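Local coordinates for protein putative N-acetylmuramoyl-L-alanine amidase (Neisseria meningitidis MC58, PDB 3CZX) that probably hydrolyses the amide link between N-acetylmuramoyl residues and L-amino acids in cell-wall glycopeptides, as a zinc-binding N-acetylmuramoyl-L-alanine amidase, at residues 6-11 with 39-44; 27-32 with 145-150; 107-110 with 114-117. All coordinates share one frame; numbering follows the deposited sequence.

Interaction 1: 6-11 with 39-44; sequences ICLTAG and SILRND
Leu-41 reaches from helix 26-45 to Ile-6 and Leu-8 of strand 6-10, within the beta-alpha-beta crossover that carries the chain from strand 6-10 through this helix to the parallel neighbouring strand 49-51. The contact is small and wholly apolar, the closest CA pair, CA of Ile-6 and CA of Leu-41, being 9.0 Å apart. At Leu-41, CB leaves the helix toward the strand but touches neither strand side chain itself. CG is anti to the carbonyl carbon (chi1 -73°), and from there the two methyls part. CD1 does the work: it lies 4.1 Å from CG2 of Ile-6 and equally 4.1 Å from CD1 of Leu-8, both on its strand-facing side. The other methyl turns away from Leu-8 and is only loosely placed against the Ile-6 end, with CD2 of Leu-41 4.5 Å from CD1 of Ile-6. One methyl thus sits across the gap between two strand residues that face the same way. Ile-6 meets it with its short branch: CG2 is trans to the backbone N, while CG1 runs on the other side and carries CD1 round to the same Leu-41 methyl. The two strand side chains also lean on each other, CG2 of Ile-6 being 3.8 Å from CD2 of Leu-8. The wider core is closed by Ala-170 of helix 152-177 and Leu-47, both against Leu-41, and by Val-37 and Ala-38 against Leu-8. On the reverse face of the strand, Thr-9 OG1 bonds to Glu-76 and Tyr-136. Completing the methyl cluster, CD1 of Ile-6 approaches CD1 of Leu-41 to 4.2 Å.

Interaction 2: 27-32 with 145-150; sequences ADLAQD and EPFFIS
Helix 26-45, in its first turns, lies beside the irregular 145-150 segment, with CA of Leu-29 and CA of Ile-149 9.1 Å apart and Leu-29 meeting both Phe-147 and Ile-149. The helix keeps its regular bonding, Gln-31 N to Ala-27 O and Asp-32 N to Asp-28 O, whereas 145-150 is the connection by which the alpha/beta fold passes from the end of strand 142-145 to helix 152-177. Across the gap the contact is purely apolar and rests on one methyl, CD1 of Leu-29. Ile-149 lays the end of its long branch across it, obliquely: CG1 is trans to the backbone N (chi1 -161°) and the branch continues extended, which brings CD1 within 3.5 Å of CD1 of Leu-29, a tight methyl pair, and CG1 within 3.8 Å of that same CD1. Phe-147 approaches differently. Its CB does not aim at the helix, but CG sits between the backbone N and the carbonyl carbon (chi1 68°), swinging the far end of the ring inward, edge first. Leu-155 and Phe-158 of helix 152-177 pack on Leu-29 as well, and Phe-158 stacks on the ring of Phe-147. The cluster borders the metal site: the side chain of Ile-149 comes about 4 Å from that of zinc ligand Glu-26 and about 8 Å from the zinc ion. The ring rim meets Leu-29 near the ring plane, where CZ of Phe-147 is 4.0 Å from CD1 of Leu-29.

Interaction 3: 107-110 with 114-117; sequences KAVA and GWKL
Val-109 and the indole of Trp-115 meet at a slant where the chain doubles back at the end of helix 99-113. The valine methyl CG1 lies 3.4 Å from CE3 of Trp-115 and 3.6 Å from CZ3 of the same ring, so it meets the benzene half of the indole obliquely. This is close for carbon atoms. Val-109 directs that methyl by holding CG1 trans to its backbone N (chi1 171°). Two residues after Trp-115, Leu-117 comes back over a different part of the last helical turns. Its CG stands 4.0 Å from CB of Ala-110, while its branch CD1 is 4.0 Å from CG of Lys-107. The lysine chain, extended beyond CG, crosses the leucine at about a right angle, and its CG borders the leucine although its CB heads away from the loop. The same CB of Ala-110 rests 3.6 Å from O of Trp-115, so the loop backbone runs close to the helix. The backbone turn itself is tied by Gly-114 N, which gives a hydrogen bond of 2.8 Å to Ala-110 O, bent to 150° at the hydrogen. Thr-113 OG1 adds bonds with Val-109 O and Trp-115 N. Around this, Ile-90 packs on Val-109, Ala-110 and Trp-115, and the indole also meets Asp-154 and Leu-157 of helix 152-177. Gly-114, with its positive phi of 71°, is the first residue to leave the helical conformation, and the arrangement is that of a helix ended by glycine at the C' position, with apolar residues beyond it folded back on the final turns, inside the beta-alpha-beta unit that joins strand 91-94 to its parallel neighbour 123-125.

Helix 26-45 is common to interactions 1 and 2: its start, where the zinc ligand Glu-26 is the first residue, serves interaction 2, and its end serves interaction 1, their centres being about 16 Å apart. Their segments interleave along the chain, and they touch where CB of Ala-10 lies 3.7 Å from O of Ala-30. Interaction 3 falls between residues 32 and 145 in sequence, about 15 Å from interaction 2 and about 20 Å from interaction 1, centre to centre. It touches interaction 2 through CE3 of Trp-115, 3.4 Å from O of Pro-146. Residues of helix 152-177 pack against all three contacts, so one long helix borders the metal-proximal contact and the crossover contacts alike.

Interaction 1: 6-11 with 39-44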
ATOM      1  N   ILE A   6       3.740  20.282  -2.723  1.00 17.23           N
ATOM      2  CA  ILE A   6       3.034  19.555  -1.675  1.00 16.60           C
ATOM      3  C   ILE A   6       4.093  18.751  -0.930  1.00 15.40           C
ATOM      4  O   ILE A   6       4.862  18.027  -1.570  1.00 16.52           O
ATOM      5  CB  ILE A   6       2.015  18.596  -2.283  1.00 16.46           C
ATOM      6  CG1 ILE A   6       0.959  19.363  -3.092  1.00 16.61           C
ATOM      7  CG2 ILE A   6       1.297  17.771  -1.203  1.00 15.78           C
ATOM      8  CD1 ILE A   6       0.559  18.686  -4.344  1.00 17.99           C
ATOM      9  N   CYS A   7       4.129  18.857   0.385  1.00 14.60           N
ATOM     10  CA  CYS A   7       5.023  18.069   1.234  1.00 13.73           C
ATOM     11  C   CYS A   7       4.180  17.019   1.942  1.00 12.88           C
ATOM     12  O   CYS A   7       3.169  17.349   2.553  1.00 11.21           O
ATOM     13  CB  CYS A   7       5.745  18.957   2.262  1.00 14.26           C
ATOM     14  SG  CYS A   7       6.652  18.083   3.553  1.00 19.53           S
ATOM     15  N   LEU A   8       4.566  15.750   1.811  1.00 11.20           N
ATOM     16  CA  LEU A   8       3.917  14.673   2.531  1.00 10.68           C
ATOM     17  C   LEU A   8       4.944  13.864   3.309  1.00 11.06           C
ATOM     18  O   LEU A   8       5.935  13.393   2.696  1.00 12.55           O
ATOM     19  CB  LEU A   8       3.216  13.734   1.545  1.00 11.02           C
ATOM     20  CG  LEU A   8       2.132  14.313   0.634  1.00  9.80           C
ATOM     21  CD1 LEU A   8       1.587  13.231  -0.268  1.00 12.57           C
ATOM     22  CD2 LEU A   8       0.943  14.983   1.392  1.00  8.88           C
ATOM     23  N   THR A   9       4.717  13.673   4.607  1.00 11.01           N
ATOM     24  CA  THR A   9       5.591  12.797   5.390  1.00 10.33           C
ATOM     25  C   THR A   9       4.799  11.824   6.202  1.00 10.86           C
ATOM     26  O   THR A   9       3.582  11.913   6.259  1.00 10.27           O
ATOM     27  CB  THR A   9       6.526  13.651   6.269  1.00 11.70           C
ATOM     28  OG1 THR A   9       5.761  14.412   7.186  1.00 12.41           O
ATOM     29  CG2 THR A   9       7.350  14.606   5.350  1.00 10.61           C
ATOM     30  N   ALA A  10       5.496  10.841   6.790  1.00 12.09           N
ATOM     31  CA  ALA A  10       4.872   9.805   7.618  1.00 12.81           C
ATOM     32  C   ALA A  10       5.403   9.947   9.024  1.00 14.98           C
ATOM     33  O   ALA A  10       6.602  10.150   9.233  1.00 16.54           O
ATOM     34  CB  ALA A  10       5.175   8.357   7.072  1.00 12.24           C
ATOM     35  N   GLY A  11       4.527   9.799  10.003  1.00 16.10           N
ATOM     36  CA  GLY A  11       4.964   9.756  11.386  1.00 17.64           C
ATOM     37  C   GLY A  11       5.630   8.447  11.732  1.00 18.60           C
ATOM     38  O   GLY A  11       5.318   7.394  11.169  1.00 17.50           O
ATOM     39  N   SER A  39       1.843   8.982  -4.618  1.00 14.73           N
ATOM     40  CA  SER A  39       1.850   8.345  -5.942  1.00 16.08           C
ATOM     41  C   SER A  39       0.698   8.833  -6.841  1.00 16.27           C
ATOM     42  O   SER A  39       0.906   9.019  -8.038  1.00 17.01           O
ATOM     43  CB  SER A  39       1.802   6.831  -5.808  1.00 17.06           C
ATOM     44  OG  SER A  39       0.555   6.425  -5.307  1.00 21.32           O
ATOM     45  N   ILE A  40      -0.483   9.067  -6.267  1.00 14.55           N
ATOM     46  CA  ILE A  40      -1.655   9.520  -7.011  1.00 15.13           C
ATOM     47  C   ILE A  40      -1.471  10.982  -7.427  1.00 14.88           C
ATOM     48  O   ILE A  40      -1.808  11.383  -8.554  1.00 16.06           O
ATOM     49  CB  ILE A  40      -2.962   9.305  -6.218  1.00 15.07           C
ATOM     50  CG1 ILE A  40      -3.208   7.793  -6.031  1.00 15.18           C
ATOM     51  CG2 ILE A  40      -4.151   9.947  -6.937  1.00 15.03           C
ATOM     52  CD1 ILE A  40      -4.396   7.406  -5.162  1.00 16.14           C
ATOM     53  N   LEU A  41      -0.950  11.808  -6.522  1.00 13.81           N
ATOM     54  CA  LEU A  41      -0.720  13.210  -6.882  1.00 13.95           C
ATOM     55  C   LEU A  41       0.273  13.294  -8.048  1.00 15.02           C
ATOM     56  O   LEU A  41       0.083  14.085  -8.976  1.00 14.90           O
ATOM     57  CB  LEU A  41      -0.252  14.005  -5.656  1.00 13.74           C
ATOM     58  CG  LEU A  41      -1.306  14.312  -4.587  1.00 10.75           C
ATOM     59  CD1 LEU A  41      -0.645  14.810  -3.346  1.00 12.08           C
ATOM     60  CD2 LEU A  41      -2.385  15.318  -5.061  1.00 13.08           C
ATOM     61  N   ARG A  42       1.311  12.477  -7.999  1.00 15.03           N
ATOM     62  CA  ARG A  42       2.306  12.419  -9.106  1.00 16.92           C
ATOM     63  C   ARG A  42       1.729  11.787 -10.376  1.00 18.20           C
ATOM     64  O   ARG A  42       1.770  12.421 -11.459  1.00 19.57           O
ATOM     65  CB  ARG A  42       3.552  11.703  -8.621  1.00 16.23           C
ATOM     66  CG  ARG A  42       4.290  12.440  -7.593  1.00 17.42           C
ATOM     67  CD  ARG A  42       5.292  11.566  -6.865  1.00 15.12           C
ATOM     68  NE  ARG A  42       6.246  12.298  -6.077  1.00 15.35           N
ATOM     69  CZ  ARG A  42       6.976  11.802  -5.075  1.00 15.60           C
ATOM     70  NH1 ARG A  42       6.887  10.511  -4.712  1.00 16.22           N
ATOM     71  NH2 ARG A  42       7.825  12.568  -4.430  1.00 15.43           N
ATOM     72  N   ASN A  43       1.148  10.587 -10.277  1.00 19.20           N
ATOM     73  CA  ASN A  43       0.592   9.880 -11.475  1.00 19.64           C
ATOM     74  C   ASN A  43      -0.578  10.498 -12.153  1.00 20.59           C
ATOM     75  O   ASN A  43      -0.575  10.661 -13.387  1.00 21.54           O
ATOM     76  CB  ASN A  43       0.150   8.457 -11.122  1.00 20.29           C
ATOM     77  CG  ASN A  43       1.271   7.619 -10.607  1.00 22.39           C
ATOM     78  OD1 ASN A  43       2.435   7.956 -10.792  1.00 26.17           O
ATOM     79  ND2 ASN A  43       0.928   6.504  -9.948  1.00 25.83           N
ATOM     80  N   ASP A  44      -1.625  10.795 -11.394  1.00 19.66           N
ATOM     81  CA  ASP A  44      -2.865  11.245 -11.993  1.00 19.99           C
ATOM     82  C   ASP A  44      -2.826  12.722 -12.336  1.00 18.96           C
ATOM     83  O   ASP A  44      -3.543  13.168 -13.253  1.00 20.41           O
ATOM     84  CB  ASP A  44      -4.073  10.978 -11.075  1.00 19.95           C
ATOM     85  CG  ASP A  44      -4.396   9.524 -10.939  1.00 22.44           C
ATOM     86  OD1 ASP A  44      -3.567   8.673 -11.332  1.00 26.59           O
ATOM     87  OD2 ASP A  44      -5.508   9.243 -10.443  1.00 23.44           O
TER

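Interaction 2: 27-32 with 145-150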
ATOM      1  N   ALA A  27       3.251   3.272  12.268  1.00 10.85           N
ATOM      2  CA  ALA A  27       4.337   3.606  11.343  1.00 11.61           C
ATOM      3  C   ALA A  27       4.040   3.059   9.947  1.00 11.50           C
ATOM      4  O   ALA A  27       4.378   3.691   8.926  1.00 12.45           O
ATOM      5  CB  ALA A  27       5.644   3.059  11.840  1.00 12.98           C
ATOM      6  N   ASP A  28       3.429   1.879   9.909  1.00 10.03           N
ATOM      7  CA  ASP A  28       3.196   1.171   8.650  1.00 10.95           C
ATOM      8  C   ASP A  28       2.007   1.803   7.974  1.00 11.07           C
ATOM      9  O   ASP A  28       2.000   1.941   6.742  1.00 11.92           O
ATOM     10  CB  ASP A  28       2.938  -0.320   8.929  1.00 11.23           C
ATOM     11  CG  ASP A  28       4.147  -1.013   9.574  1.00 11.56           C
ATOM     12  OD1 ASP A  28       5.289  -0.514   9.440  1.00 13.87           O
ATOM     13  OD2 ASP A  28       3.931  -2.072  10.208  1.00 12.86           O
ATOM     14  N   LEU A  29       0.951   2.098   8.748  1.00 10.38           N
ATOM     15  CA  LEU A  29      -0.251   2.746   8.185  1.00  9.76           C
ATOM     16  C   LEU A  29       0.098   4.145   7.646  1.00  9.49           C
ATOM     17  O   LEU A  29      -0.419   4.575   6.573  1.00  9.41           O
ATOM     18  CB  LEU A  29      -1.384   2.815   9.225  1.00 10.45           C
ATOM     19  CG  LEU A  29      -1.882   1.470   9.775  1.00 12.99           C
ATOM     20  CD1 LEU A  29      -2.789   1.616  11.045  1.00 15.81           C
ATOM     21  CD2 LEU A  29      -2.589   0.710   8.679  1.00 19.45           C
ATOM     22  N   ALA A  30       0.969   4.861   8.356  1.00  8.57           N
ATOM     23  CA  ALA A  30       1.378   6.201   7.950  1.00  9.01           C
ATOM     24  C   ALA A  30       2.225   6.155   6.659  1.00  9.96           C
ATOM     25  O   ALA A  30       2.041   6.991   5.754  1.00 10.28           O
ATOM     26  CB  ALA A  30       2.120   6.899   9.104  1.00  9.96           C
ATOM     27  N   GLN A  31       3.153   5.203   6.563  1.00  9.30           N
ATOM     28  CA  GLN A  31       3.909   4.935   5.352  1.00 10.04           C
ATOM     29  C   GLN A  31       2.946   4.694   4.176  1.00 10.05           C
ATOM     30  O   GLN A  31       3.132   5.276   3.114  1.00 10.36           O
ATOM     31  CB  GLN A  31       4.839   3.727   5.569  1.00 11.31           C
ATOM     32  CG  GLN A  31       5.472   3.172   4.338  1.00 10.11           C
ATOM     33  CD  GLN A  31       6.345   1.978   4.621  1.00 12.69           C
ATOM     34  OE1 GLN A  31       6.047   1.206   5.534  1.00 13.24           O
ATOM     35  NE2 GLN A  31       7.441   1.831   3.863  1.00 14.06           N
ATOM     36  N   ASP A  32       1.930   3.864   4.366  1.00  9.89           N
ATOM     37  CA  ASP A  32       0.994   3.572   3.279  1.00 10.56           C
ATOM     38  C   ASP A  32       0.287   4.861   2.872  1.00 10.68           C
ATOM     39  O   ASP A  32       0.142   5.152   1.674  1.00 10.44           O
ATOM     40  CB  ASP A  32      -0.084   2.573   3.677  1.00 11.53           C
ATOM     41  CG  ASP A  32       0.391   1.123   3.620  1.00 14.92           C
ATOM     42  OD1 ASP A  32       1.508   0.892   3.097  1.00 16.30           O
ATOM     43  OD2 ASP A  32      -0.371   0.262   4.129  1.00 17.43           O
ATOM     44  N   GLU A 145      -4.655  13.052  11.412  1.00 11.14           N
ATOM     45  CA  GLU A 145      -5.037  11.811  12.074  1.00 12.14           C
ATOM     46  C   GLU A 145      -6.423  11.410  11.620  1.00 10.26           C
ATOM     47  O   GLU A 145      -7.424  11.666  12.273  1.00 10.17           O
ATOM     48  CB  GLU A 145      -4.986  11.991  13.585  1.00 12.77           C
ATOM     49  CG  GLU A 145      -3.617  12.383  14.074  1.00 16.17           C
ATOM     50  CD  GLU A 145      -3.546  12.417  15.569  1.00 19.30           C
ATOM     51  OE1 GLU A 145      -3.413  11.357  16.196  1.00 29.93           O
ATOM     52  OE2 GLU A 145      -3.637  13.511  16.114  1.00 29.21           O
ATOM     53  N   PRO A 146      -6.492  10.743  10.480  1.00  9.49           N
ATOM     54  CA  PRO A 146      -7.817  10.389   9.958  1.00  9.81           C
ATOM     55  C   PRO A 146      -8.641   9.417  10.811  1.00  9.40           C
ATOM     56  O   PRO A 146      -9.861   9.442  10.693  1.00 10.34           O
ATOM     57  CB  PRO A 146      -7.513   9.770   8.597  1.00 10.32           C
ATOM     58  CG  PRO A 146      -6.140   9.971   8.324  1.00 11.66           C
ATOM     59  CD  PRO A 146      -5.405  10.392   9.564  1.00 10.79           C
ATOM     60  N   PHE A 147      -8.006   8.582  11.626  1.00  9.86           N
ATOM     61  CA  PHE A 147      -8.762   7.627  12.445  1.00  9.87           C
ATOM     62  C   PHE A 147      -7.929   7.164  13.640  1.00 10.29           C
ATOM     63  O   PHE A 147      -6.738   7.387  13.672  1.00  9.40           O
ATOM     64  CB  PHE A 147      -9.242   6.410  11.614  1.00 10.34           C
ATOM     65  CG  PHE A 147      -8.124   5.524  11.144  1.00 10.11           C
ATOM     66  CD1 PHE A 147      -7.752   4.400  11.838  1.00 13.33           C
ATOM     67  CD2 PHE A 147      -7.405   5.856  10.018  1.00 11.06           C
ATOM     68  CE1 PHE A 147      -6.685   3.610  11.404  1.00 13.37           C
ATOM     69  CE2 PHE A 147      -6.367   5.064   9.559  1.00 13.64           C
ATOM     70  CZ  PHE A 147      -5.992   3.959  10.279  1.00 13.72           C
ATOM     71  N   PHE A 148      -8.625   6.514  14.566  1.00 10.75           N
ATOM     72  CA  PHE A 148      -8.024   5.956  15.763  1.00 10.66           C
ATOM     73  C   PHE A 148      -7.656   4.519  15.455  1.00 11.10           C
ATOM     74  O   PHE A 148      -8.533   3.695  15.191  1.00 12.05           O
ATOM     75  CB  PHE A 148      -9.035   5.974  16.910  1.00 11.63           C
ATOM     76  CG  PHE A 148      -9.213   7.312  17.562  1.00 12.86           C
ATOM     77  CD1 PHE A 148      -8.738   7.545  18.840  1.00 14.43           C
ATOM     78  CD2 PHE A 148      -9.864   8.341  16.891  1.00 13.83           C
ATOM     79  CE1 PHE A 148      -8.895   8.787  19.423  1.00 15.29           C
ATOM     80  CE2 PHE A 148     -10.016   9.589  17.482  1.00 13.84           C
ATOM     81  CZ  PHE A 148      -9.536   9.796  18.754  1.00 12.68           C
ATOM     82  N   ILE A 149      -6.362   4.208  15.540  1.00 11.82           N
ATOM     83  CA  ILE A 149      -5.884   2.863  15.336  1.00 12.18           C
ATOM     84  C   ILE A 149      -6.445   1.930  16.395  1.00 12.34           C
ATOM     85  O   ILE A 149      -6.555   0.715  16.162  1.00 13.41           O
ATOM     86  CB  ILE A 149      -4.350   2.805  15.307  1.00 12.56           C
ATOM     87  CG1 ILE A 149      -3.873   1.521  14.654  1.00 13.43           C
ATOM     88  CG2 ILE A 149      -3.736   3.007  16.721  1.00 11.32           C
ATOM     89  CD1 ILE A 149      -2.363   1.437  14.527  1.00 13.97           C
ATOM     90  N   SER A 150      -6.779   2.522  17.537  1.00 12.19           N
ATOM     91  CA  SER A 150      -7.387   1.796  18.663  1.00 13.19           C
ATOM     92  C   SER A 150      -8.864   1.432  18.452  1.00 14.14           C
ATOM     93  O   SER A 150      -9.429   0.628  19.201  1.00 16.10           O
ATOM     94  CB  SER A 150      -7.168   2.605  19.941  1.00 14.13           C
ATOM     95  OG  SER A 150      -7.565   3.928  19.748  1.00 13.74           O
TER

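Interaction 3: 107-110 with 114-117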
ATOM      1  N   LYS A 107     -12.869  16.439   5.332  1.00 10.33           N
ATOM      2  CA  LYS A 107     -14.108  16.197   4.643  1.00 12.55           C
ATOM      3  C   LYS A 107     -13.955  15.115   3.589  1.00 11.45           C
ATOM      4  O   LYS A 107     -14.854  14.294   3.381  1.00 12.15           O
ATOM      5  CB  LYS A 107     -14.596  17.489   4.022  1.00 12.66           C
ATOM      6  CG  LYS A 107     -15.062  18.481   5.078  1.00 17.60           C
ATOM      7  CD  LYS A 107     -15.284  19.854   4.502  1.00 17.18           C
ATOM      8  CE  LYS A 107     -16.003  20.762   5.503  1.00 19.61           C
ATOM      9  NZ  LYS A 107     -16.062  22.147   5.015  1.00 23.27           N
ATOM     10  N   ALA A 108     -12.816  15.114   2.905  1.00 11.47           N
ATOM     11  CA  ALA A 108     -12.528  14.111   1.905  1.00 11.15           C
ATOM     12  C   ALA A 108     -12.618  12.714   2.513  1.00 11.45           C
ATOM     13  O   ALA A 108     -13.196  11.797   1.917  1.00 13.01           O
ATOM     14  CB  ALA A 108     -11.136  14.332   1.331  1.00 12.40           C
ATOM     15  N   VAL A 109     -12.030  12.551   3.703  1.00 10.23           N
ATOM     16  CA  VAL A 109     -12.043  11.258   4.384  1.00  9.98           C
ATOM     17  C   VAL A 109     -13.435  10.907   4.957  1.00 10.11           C
ATOM     18  O   VAL A 109     -13.898   9.759   4.840  1.00 10.44           O
ATOM     19  CB  VAL A 109     -10.986  11.230   5.509  1.00  9.24           C
ATOM     20  CG1 VAL A 109     -11.129   9.951   6.384  1.00 10.50           C
ATOM     21  CG2 VAL A 109      -9.557  11.352   4.894  1.00 10.79           C
ATOM     22  N   ALA A 110     -14.117  11.900   5.540  1.00 10.91           N
ATOM     23  CA  ALA A 110     -15.464  11.690   6.060  1.00 10.67           C
ATOM     24  C   ALA A 110     -16.448  11.210   4.987  1.00 11.73           C
ATOM     25  O   ALA A 110     -17.265  10.333   5.258  1.00 11.79           O
ATOM     26  CB  ALA A 110     -15.988  13.020   6.723  1.00 11.42           C
ATOM     27  N   GLY A 114     -17.897   7.810   6.423  1.00 10.13           N
ATOM     28  CA  GLY A 114     -18.921   8.059   7.437  1.00 10.05           C
ATOM     29  C   GLY A 114     -18.334   8.306   8.824  1.00 10.96           C
ATOM     30  O   GLY A 114     -19.050   8.309   9.811  1.00 12.09           O
ATOM     31  N   TRP A 115     -17.008   8.536   8.913  1.00 10.00           N
ATOM     32  CA  TRP A 115     -16.374   8.861  10.186  1.00 10.54           C
ATOM     33  C   TRP A 115     -16.726  10.303  10.578  1.00 12.42           C
ATOM     34  O   TRP A 115     -16.891  11.179   9.716  1.00 13.56           O
ATOM     35  CB  TRP A 115     -14.850   8.755  10.060  1.00 10.87           C
ATOM     36  CG  TRP A 115     -14.339   7.347   9.876  1.00  9.66           C
ATOM     37  CD1 TRP A 115     -14.981   6.177  10.191  1.00 10.29           C
ATOM     38  CD2 TRP A 115     -13.071   6.970   9.325  1.00  7.93           C
ATOM     39  NE1 TRP A 115     -14.186   5.088   9.849  1.00 10.00           N
ATOM     40  CE2 TRP A 115     -12.999   5.547   9.340  1.00 10.00           C
ATOM     41  CE3 TRP A 115     -12.006   7.680   8.807  1.00  9.75           C
ATOM     42  CZ2 TRP A 115     -11.895   4.840   8.849  1.00  8.47           C
ATOM     43  CZ3 TRP A 115     -10.884   6.962   8.333  1.00 10.15           C
ATOM     44  CH2 TRP A 115     -10.849   5.551   8.373  1.00  8.86           C
ATOM     45  N   LYS A 116     -16.783  10.517  11.884  1.00 13.64           N
ATOM     46  CA  LYS A 116     -17.129  11.820  12.439  1.00 14.67           C
ATOM     47  C   LYS A 116     -15.958  12.799  12.293  1.00 11.91           C
ATOM     48  O   LYS A 116     -14.844  12.431  12.568  1.00 12.64           O
ATOM     49  CB  LYS A 116     -17.457  11.632  13.925  1.00 15.77           C
ATOM     50  CG  LYS A 116     -18.026  12.890  14.597  1.00 17.87           C
ATOM     51  CD  LYS A 116     -17.902  12.840  16.108  1.00 20.92           C
ATOM     52  CE  LYS A 116     -18.326  14.197  16.726  1.00 25.23           C
ATOM     53  NZ  LYS A 116     -19.804  14.427  16.656  1.00 29.82           N
ATOM     54  N   LEU A 117     -16.246  14.027  11.872  1.00 12.36           N
ATOM     55  CA  LEU A 117     -15.269  15.131  11.903  1.00 12.13           C
ATOM     56  C   LEU A 117     -15.231  15.711  13.333  1.00 12.39           C
ATOM     57  O   LEU A 117     -16.253  16.230  13.829  1.00 13.14           O
ATOM     58  CB  LEU A 117     -15.666  16.238  10.928  1.00 12.34           C
ATOM     59  CG  LEU A 117     -15.508  15.983   9.439  1.00 14.20           C
ATOM     60  CD1 LEU A 117     -16.235  17.050   8.634  1.00 13.71           C
ATOM     61  CD2 LEU A 117     -14.006  15.909   9.168  1.00 13.95           C
TER